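Local structure of UDP-glucose 6-dehydrogenase (Pyrobaculum islandicum, 3VTF) at residues Y370-P374 against M375-K379; P411-E414 against G415-Y418; E152-V155 against A156-V159. The protein probably catalyses the NAD-dependent oxidation of UDP-glucose to UDP-glucuronate, using two molecules of NAD(+) for each sugar nucleotide. All blocks are in the same frame, centred on the assembly; numbering follows the deposited sequence.

How the interactions relate
From the N terminus, interaction 3 comes first, on helix 151-160 of the NAD-binding domain, the connection between parallel strands 139-142 and 169-172. Interaction 1 follows in the UDP-binding domain, where strand 368-372 turns into helix 377-384, and interaction 2 lies in the loop between strands 403-406 and 422-425 of the same sheet. Each closes a short local turn before the next opens, so none nests or crosses. Interactions 1 and 2 touch where His372 meets Tyr413, tying the end of strand 368-372 to the loop after strand 403-406. Interaction 3 lies across the chain's centre from both, its nearest atoms about 27 Å from those of interaction 1.

Interaction 1 (Y370-P374 against M375-K379)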
loop_
_atom_site.group_PDB
_atom_site.type_symbol
_atom_site.label_atom_id
_atom_site.label_comp_id
_atom_site.label_asym_id
_atom_site.label_seq_id
_atom_site.Cartn_x
_atom_site.Cartn_y
_atom_site.Cartn_z
ATOM N N TYR A 370 4.472 -30.757 -18.469
ATOM C CA TYR A 370 4.635 -31.578 -17.295
ATOM C C TYR A 370 4.355 -30.686 -16.123
ATOM O O TYR A 370 4.763 -29.495 -16.118
ATOM C CB TYR A 370 6.072 -32.071 -17.205
ATOM C CG TYR A 370 6.441 -32.885 -18.407
ATOM C CD1 TYR A 370 6.552 -34.303 -18.320
ATOM C CD2 TYR A 370 6.682 -32.265 -19.634
ATOM C CE1 TYR A 370 6.880 -35.066 -19.463
ATOM C CE2 TYR A 370 7.009 -33.002 -20.772
ATOM C CZ TYR A 370 7.109 -34.394 -20.688
ATOM O OH TYR A 370 7.473 -35.035 -21.846
ATOM N N VAL A 371 3.724 -31.231 -15.097
ATOM C CA VAL A 371 3.457 -30.471 -13.886
ATOM C C VAL A 371 3.801 -31.256 -12.630
ATOM O O VAL A 371 3.795 -32.467 -12.640
ATOM C CB VAL A 371 1.981 -30.020 -13.805
ATOM C CG1 VAL A 371 1.583 -29.265 -15.053
ATOM C CG2 VAL A 371 1.069 -31.202 -13.562
ATOM N N HIS A 372 4.113 -30.549 -11.558
ATOM C CA HIS A 372 4.242 -31.136 -10.246
ATOM C C HIS A 372 3.699 -30.231 -9.180
ATOM O O HIS A 372 3.752 -29.018 -9.313
ATOM C CB HIS A 372 5.697 -31.449 -9.921
ATOM C CG HIS A 372 5.920 -31.854 -8.487
ATOM N ND1 HIS A 372 6.234 -30.980 -7.540
ATOM C CD2 HIS A 372 5.842 -33.085 -7.869
ATOM C CE1 HIS A 372 6.362 -31.612 -6.377
ATOM N NE2 HIS A 372 6.121 -32.899 -6.578
ATOM N N ASP A 373 3.175 -30.808 -8.108
ATOM C CA ASP A 373 2.922 -30.073 -6.875
ATOM C C ASP A 373 3.037 -31.038 -5.721
ATOM O O ASP A 373 2.635 -32.164 -5.850
ATOM C CB ASP A 373 1.532 -29.432 -6.888
ATOM C CG ASP A 373 1.319 -28.472 -5.747
ATOM O OD1 ASP A 373 1.551 -27.275 -5.927
ATOM O OD2 ASP A 373 0.941 -28.913 -4.662
ATOM N N PRO A 374 3.547 -30.630 -4.575
ATOM C CA PRO A 374 3.579 -31.646 -3.515
ATOM C C PRO A 374 2.197 -32.070 -2.993
ATOM O O PRO A 374 2.105 -33.153 -2.398
ATOM C CB PRO A 374 4.334 -30.935 -2.370
ATOM C CG PRO A 374 5.210 -29.889 -3.113
ATOM C CD PRO A 374 4.198 -29.378 -4.155
ATOM N N MET A 375 1.153 -31.227 -3.110
ATOM C CA MET A 375 -0.174 -31.615 -2.614
ATOM C C MET A 375 -1.309 -31.524 -3.628
ATOM O O MET A 375 -2.265 -32.267 -3.546
ATOM C CB MET A 375 -0.555 -30.820 -1.397
ATOM C CG MET A 375 0.366 -31.042 -0.224
ATOM S SD MET A 375 -0.246 -30.017 1.111
ATOM C CE MET A 375 -1.685 -31.023 1.596
ATOM N N ALA A 376 -1.243 -30.621 -4.593
ATOM C CA ALA A 376 -2.491 -30.236 -5.285
ATOM C C ALA A 376 -2.736 -31.001 -6.571
ATOM O O ALA A 376 -3.552 -30.587 -7.384
ATOM C CB ALA A 376 -2.456 -28.691 -5.556
ATOM N N MET A 377 -2.038 -32.116 -6.806
ATOM C CA MET A 377 -2.072 -32.650 -8.185
ATOM C C MET A 377 -3.409 -33.302 -8.459
ATOM O O MET A 377 -3.888 -33.279 -9.580
ATOM C CB MET A 377 -0.911 -33.614 -8.462
ATOM C CG MET A 377 0.436 -32.878 -8.587
ATOM S SD MET A 377 1.829 -33.944 -9.110
ATOM C CE MET A 377 1.320 -34.013 -10.757
ATOM N N GLU A 378 -4.023 -33.850 -7.433
ATOM C CA GLU A 378 -5.340 -34.511 -7.622
ATOM C C GLU A 378 -6.359 -33.433 -7.947
ATOM O O GLU A 378 -7.099 -33.517 -8.950
ATOM C CB GLU A 378 -5.776 -35.329 -6.380
ATOM C CG GLU A 378 -5.375 -36.821 -6.447
ATOM C CD GLU A 378 -5.290 -37.474 -7.875
ATOM O OE1 GLU A 378 -6.328 -37.882 -8.466
ATOM O OE2 GLU A 378 -4.153 -37.635 -8.416
ATOM N N LYS A 379 -6.333 -32.361 -7.156
ATOM C CA LYS A 379 -7.254 -31.239 -7.438
ATOM C C LYS A 379 -6.984 -30.634 -8.812
ATOM O O LYS A 379 -7.902 -30.322 -9.533
ATOM C CB LYS A 379 -7.221 -30.214 -6.304
ATOM C CG LYS A 379 -7.884 -30.760 -5.050
ATOM C CD LYS A 379 -8.206 -29.660 -4.073
ATOM C CE LYS A 379 -9.577 -29.910 -3.477
ATOM N NZ LYS A 379 -9.338 -30.817 -2.353
HETATM O O HOH W 1 -0.071 -33.525 -5.560
#
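Met377 folds back over the end of strand 368-372, laying its thioether across the backbone from Val371 to Asp373 where that strand passes into helix 377-384 in a beta-alpha-beta unit of the Rossmann-like UDP-binding domain. A bend at the last torsion (chi3 75°) tucks CE in, 3.5 Å from Val371 O and 4.0 Å from Val371 CG2; the two side chains run past each other in opposite directions. Met377 SD sits obliquely to the His372 ring, 5.0 Å from its centroid. It also takes a weak hydrogen bond from Asp373 N, while Met377 CG packs beside the same nitrogen.

Asp373 holds the turn itself. With CG anti to the backbone N (chi1 -170°), its carboxylate reaches forward to the amides of the next residues, and OD2 accepts hydrogen bonds from two in succession: Met375 N at 2.8 Å, which completes an Asx turn, and Ala376 N at 2.8 Å, at the N-cap position of helix 377-384. Met375 N arrives on the anti side, not far from the carboxylate plane, whereas Ala376 N comes from above it, 41° out. The methyl of Ala376 lies against OD2. The other oxygen, OD1, is bound by the backbone amides of Leu341 and Ala342 and by Trp410 NE1, so the carboxylate also joins this turn to neighbouring loops. Bonds to both oxygens fix the rotation of the carboxylate. With so many donors around it, Asp373 is probably ionised.

His372 ND1 is hydrogen-bonded to Tyr413 OH, and Met377 also packs on Tyr390 of the next strand. One water spans the turn: it donates to Asp373 O and accepts from Met377 N at 2.7 Å.

Interaction 2 (P411-E414 against G415-Y418); sequences PQYE and GLDY
Leu416 lies alongside Tyr413, both side chains pointing the same way, and its atoms meet the preceding turn one after another. CB faces Tyr413 O at 3.8 Å. CG faces two carbonyl oxygens, 3.7 Å from Gln412 O and about as far from Tyr413 O. There the chain forks: CD2 stays near Gln412 O, while CD1 reaches the Tyr413 ring, 3.8 Å from its CD1, approaching obliquely. With CG anti to the carbonyl carbon (chi1 -60°), the isobutyl group lies back over the residues before it. Beyond these atoms Leu416 packs on Leu398 and Gln395 of helix 394-400 and on Leu339 of the sheet.

Tyr413 O is the polar centre of the contact. Tyr418 OH donates a hydrogen bond to it at 2.8 Å, meeting the carbonyl at a C=O...O angle of 129° and tilted out of its plane; the oxygen sits at the edge of the Tyr418 ring, near the ring plane. Leu416 N adds a weak, long but straight bond to the same carbonyl, closing a type I turn over Glu414 and Gly415. It overlaps a helical turn, 411-414, in which Glu414 N bonds to Pro411 O at 3.1 Å. Tyr418 OH also brushes Tyr413 CB at 3.7 Å, so the phenol both bonds to the backbone and packs on the side chain of the same residue.

Tyr413 OH is taken up by His372, and the Tyr413 and Trp410 rings meet edge-to-face. The Glu414 carboxylate accepts weak bonds from the amides of Lys430 and Lys431. A helical turn running into a type I turn carries the chain from strand 403-406 toward its parallel neighbour 422-425, in a connection of the Rossmann-like UDP-binding domain that has no regular helix.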
loop_
_atom_site.group_PDB
_atom_site.type_symbol
_atom_site.label_atom_id
_atom_site.label_comp_id
_atom_site.label_asym_id
_atom_site.label_seq_id
_atom_site.Cartn_x
_atom_site.Cartn_y
_atom_site.Cartn_z
ATOM N N PRO A 411 8.632 -25.001 -0.239
ATOM C CA PRO A 411 9.988 -25.088 0.341
ATOM C C PRO A 411 10.837 -26.192 -0.290
ATOM O O PRO A 411 12.058 -25.944 -0.515
ATOM C CB PRO A 411 9.723 -25.312 1.856
ATOM C CG PRO A 411 8.371 -24.631 2.076
ATOM C CD PRO A 411 7.596 -24.971 0.823
ATOM N N GLN A 412 10.246 -27.341 -0.669
ATOM C CA GLN A 412 11.096 -28.350 -1.301
ATOM C C GLN A 412 11.714 -27.915 -2.638
ATOM O O GLN A 412 12.641 -28.563 -3.186
ATOM C CB GLN A 412 10.354 -29.672 -1.485
ATOM C CG GLN A 412 9.296 -29.738 -2.585
ATOM C CD GLN A 412 8.370 -30.957 -2.390
ATOM O OE1 GLN A 412 7.719 -31.069 -1.337
ATOM N NE2 GLN A 412 8.302 -31.858 -3.380
ATOM N N TYR A 413 11.174 -26.874 -3.242
ATOM C CA TYR A 413 11.708 -26.379 -4.505
ATOM C C TYR A 413 13.067 -25.680 -4.360
ATOM O O TYR A 413 13.823 -25.587 -5.294
ATOM C CB TYR A 413 10.689 -25.529 -5.273
ATOM C CG TYR A 413 9.485 -26.302 -5.773
ATOM C CD1 TYR A 413 9.469 -27.682 -5.781
ATOM C CD2 TYR A 413 8.365 -25.640 -6.233
ATOM C CE1 TYR A 413 8.381 -28.379 -6.236
ATOM C CE2 TYR A 413 7.274 -26.331 -6.688
ATOM C CZ TYR A 413 7.287 -27.690 -6.682
ATOM O OH TYR A 413 6.202 -28.356 -7.137
ATOM N N GLU A 414 13.328 -25.145 -3.184
ATOM C CA GLU A 414 14.551 -24.420 -2.925
ATOM C C GLU A 414 15.793 -25.311 -2.998
ATOM O O GLU A 414 16.891 -24.831 -3.172
ATOM C CB GLU A 414 14.458 -23.663 -1.610
ATOM C CG GLU A 414 13.830 -22.292 -1.759
ATOM C CD GLU A 414 14.803 -21.243 -2.264
ATOM O OE1 GLU A 414 15.864 -21.592 -2.861
ATOM O OE2 GLU A 414 14.510 -20.057 -2.044
ATOM N N GLY A 415 15.602 -26.601 -2.809
ATOM C CA GLY A 415 16.690 -27.542 -2.792
ATOM C C GLY A 415 16.900 -28.336 -4.053
ATOM O O GLY A 415 17.643 -29.295 -4.036
ATOM N N LEU A 416 16.221 -27.981 -5.135
ATOM C CA LEU A 416 16.348 -28.765 -6.335
ATOM C C LEU A 416 17.617 -28.398 -7.176
ATOM O O LEU A 416 18.242 -27.340 -6.941
ATOM C CB LEU A 416 15.083 -28.613 -7.222
ATOM C CG LEU A 416 13.708 -29.038 -6.654
ATOM C CD1 LEU A 416 12.606 -28.737 -7.693
ATOM C CD2 LEU A 416 13.773 -30.564 -6.415
ATOM N N ASP A 417 17.893 -29.202 -8.205
ATOM C CA ASP A 417 19.082 -28.972 -9.033
ATOM C C ASP A 417 18.608 -28.412 -10.345
ATOM O O ASP A 417 18.102 -29.115 -11.177
ATOM C CB ASP A 417 19.854 -30.286 -9.244
ATOM C CG ASP A 417 21.136 -30.079 -10.048
ATOM O OD1 ASP A 417 21.416 -28.928 -10.496
ATOM O OD2 ASP A 417 21.835 -31.056 -10.303
ATOM N N TYR A 418 18.748 -27.108 -10.518
ATOM C CA TYR A 418 18.263 -26.441 -11.717
ATOM C C TYR A 418 19.361 -26.261 -12.762
ATOM O O TYR A 418 19.156 -25.571 -13.740
ATOM C CB TYR A 418 17.674 -25.065 -11.400
ATOM C CG TYR A 418 16.480 -25.050 -10.479
ATOM C CD1 TYR A 418 15.193 -25.163 -10.968
ATOM C CD2 TYR A 418 16.648 -24.891 -9.120
ATOM C CE1 TYR A 418 14.111 -25.141 -10.121
ATOM C CE2 TYR A 418 15.577 -24.869 -8.270
ATOM C CZ TYR A 418 14.311 -24.991 -8.777
ATOM O OH TYR A 418 13.258 -24.963 -7.916
#

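Interaction 3 (E152-V155 against A156-V159); sequences EGLV and ARAV
Three backbone hydrogen bonds of the i to i+4 kind join residues 152-155 to 156-159: Arg157 N to Gly153 O at 2.9 Å, Ala158 N to Leu154 O at 2.8 Å and Val159 N to Val155 O at 2.9 Å. The first and last are nearly straight on the acceptor side. The wider pi-type turn at 152-155 overlaps their acceptor end; there Gly153 has a psi of -99°, far from the helical value. Arg157 NH1 forms a salt bridge with Glu161, one turn further on.

Side chains fill in around this frame. The methyl of Ala156 rests on Glu152 O at 3.5 Å, and that of Ala158 on Leu154 O at 3.3 Å. Arg157 leaves with CG anti to the backbone N (chi1 -179°) and then bends at chi3 (52°), which brings its guanidinium back over the preceding turn; NH2 comes within 3.8 Å of Leu154 CD1, the two side chains meeting at a slant.

This is helix 151-160, the crossover between parallel strands 139-142 and 169-172 in the Rossmann-type NAD-binding domain. Its inner face carries Val155 and Val159, which stand side by side and point the same way, Val155 CG1 4.2 Å from Val159 CG2. Both lie on Val140, and Val155 also on Val142, while Ala156 leans on Val170 of the next strand. Along another flank, Leu154 and Ala158 pack against helix 118-134, touching Glu121 and Ala124 respectively.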
loop_
_atom_site.group_PDB
_atom_site.type_symbol
_atom_site.label_atom_id
_atom_site.label_comp_id
_atom_site.label_asym_id
_atom_site.label_seq_id
_atom_site.Cartn_x
_atom_site.Cartn_y
_atom_site.Cartn_z
ATOM N N GLU A 152 -27.913 -5.197 5.593
ATOM C CA GLU A 152 -29.148 -4.544 6.019
ATOM C C GLU A 152 -30.123 -4.531 4.872
ATOM O O GLU A 152 -31.285 -4.198 5.078
ATOM C CB GLU A 152 -28.849 -3.085 6.406
ATOM C CG GLU A 152 -28.131 -3.113 7.747
ATOM C CD GLU A 152 -27.757 -1.719 8.132
ATOM O OE1 GLU A 152 -27.047 -1.110 7.304
ATOM O OE2 GLU A 152 -28.170 -1.289 9.221
ATOM N N GLY A 153 -29.642 -4.812 3.647
ATOM C CA GLY A 153 -30.559 -4.863 2.484
ATOM C C GLY A 153 -31.036 -6.260 2.184
ATOM O O GLY A 153 -31.896 -6.779 2.896
ATOM N N LEU A 154 -30.400 -6.916 1.210
ATOM C CA LEU A 154 -30.794 -8.240 0.814
ATOM C C LEU A 154 -31.002 -9.229 1.995
ATOM O O LEU A 154 -32.017 -9.916 2.061
ATOM C CB LEU A 154 -29.726 -8.813 -0.152
ATOM C CG LEU A 154 -29.787 -10.343 -0.373
ATOM C CD1 LEU A 154 -31.108 -10.682 -1.037
ATOM C CD2 LEU A 154 -28.679 -10.859 -1.246
ATOM N N VAL A 155 -30.007 -9.356 2.902
ATOM C CA VAL A 155 -30.061 -10.390 3.965
ATOM C C VAL A 155 -31.194 -10.056 4.966
ATOM O O VAL A 155 -32.032 -10.946 5.210
ATOM C CB VAL A 155 -28.687 -10.495 4.719
ATOM C CG1 VAL A 155 -28.806 -11.240 6.056
ATOM C CG2 VAL A 155 -27.596 -11.125 3.804
ATOM N N ALA A 156 -31.289 -8.811 5.439
ATOM C CA ALA A 156 -32.377 -8.457 6.377
ATOM C C ALA A 156 -33.724 -8.670 5.721
ATOM O O ALA A 156 -34.666 -9.099 6.381
ATOM C CB ALA A 156 -32.249 -7.028 6.886
ATOM N N ARG A 157 -33.788 -8.395 4.430
ATOM C CA ARG A 157 -35.095 -8.561 3.721
ATOM C C ARG A 157 -35.454 -10.016 3.527
ATOM O O ARG A 157 -36.580 -10.396 3.769
ATOM C CB ARG A 157 -35.075 -7.833 2.363
ATOM C CG ARG A 157 -36.394 -7.958 1.633
ATOM C CD ARG A 157 -36.426 -7.058 0.376
ATOM N NE ARG A 157 -35.257 -7.264 -0.489
ATOM C CZ ARG A 157 -35.087 -8.356 -1.254
ATOM N NH1 ARG A 157 -35.968 -9.361 -1.215
ATOM N NH2 ARG A 157 -33.999 -8.492 -2.021
ATOM N N ALA A 158 -34.486 -10.849 3.067
ATOM C CA ALA A 158 -34.752 -12.209 2.878
ATOM C C ALA A 158 -35.110 -12.950 4.207
ATOM O O ALA A 158 -36.009 -13.849 4.214
ATOM C CB ALA A 158 -33.543 -12.868 2.161
ATOM N N VAL A 159 -34.395 -12.649 5.273
ATOM C CA VAL A 159 -34.735 -13.111 6.614
ATOM C C VAL A 159 -36.201 -12.679 6.993
ATOM O O VAL A 159 -37.030 -13.523 7.329
ATOM C CB VAL A 159 -33.762 -12.578 7.666
ATOM C CG1 VAL A 159 -34.179 -13.129 9.047
ATOM C CG2 VAL A 159 -32.299 -13.072 7.376
#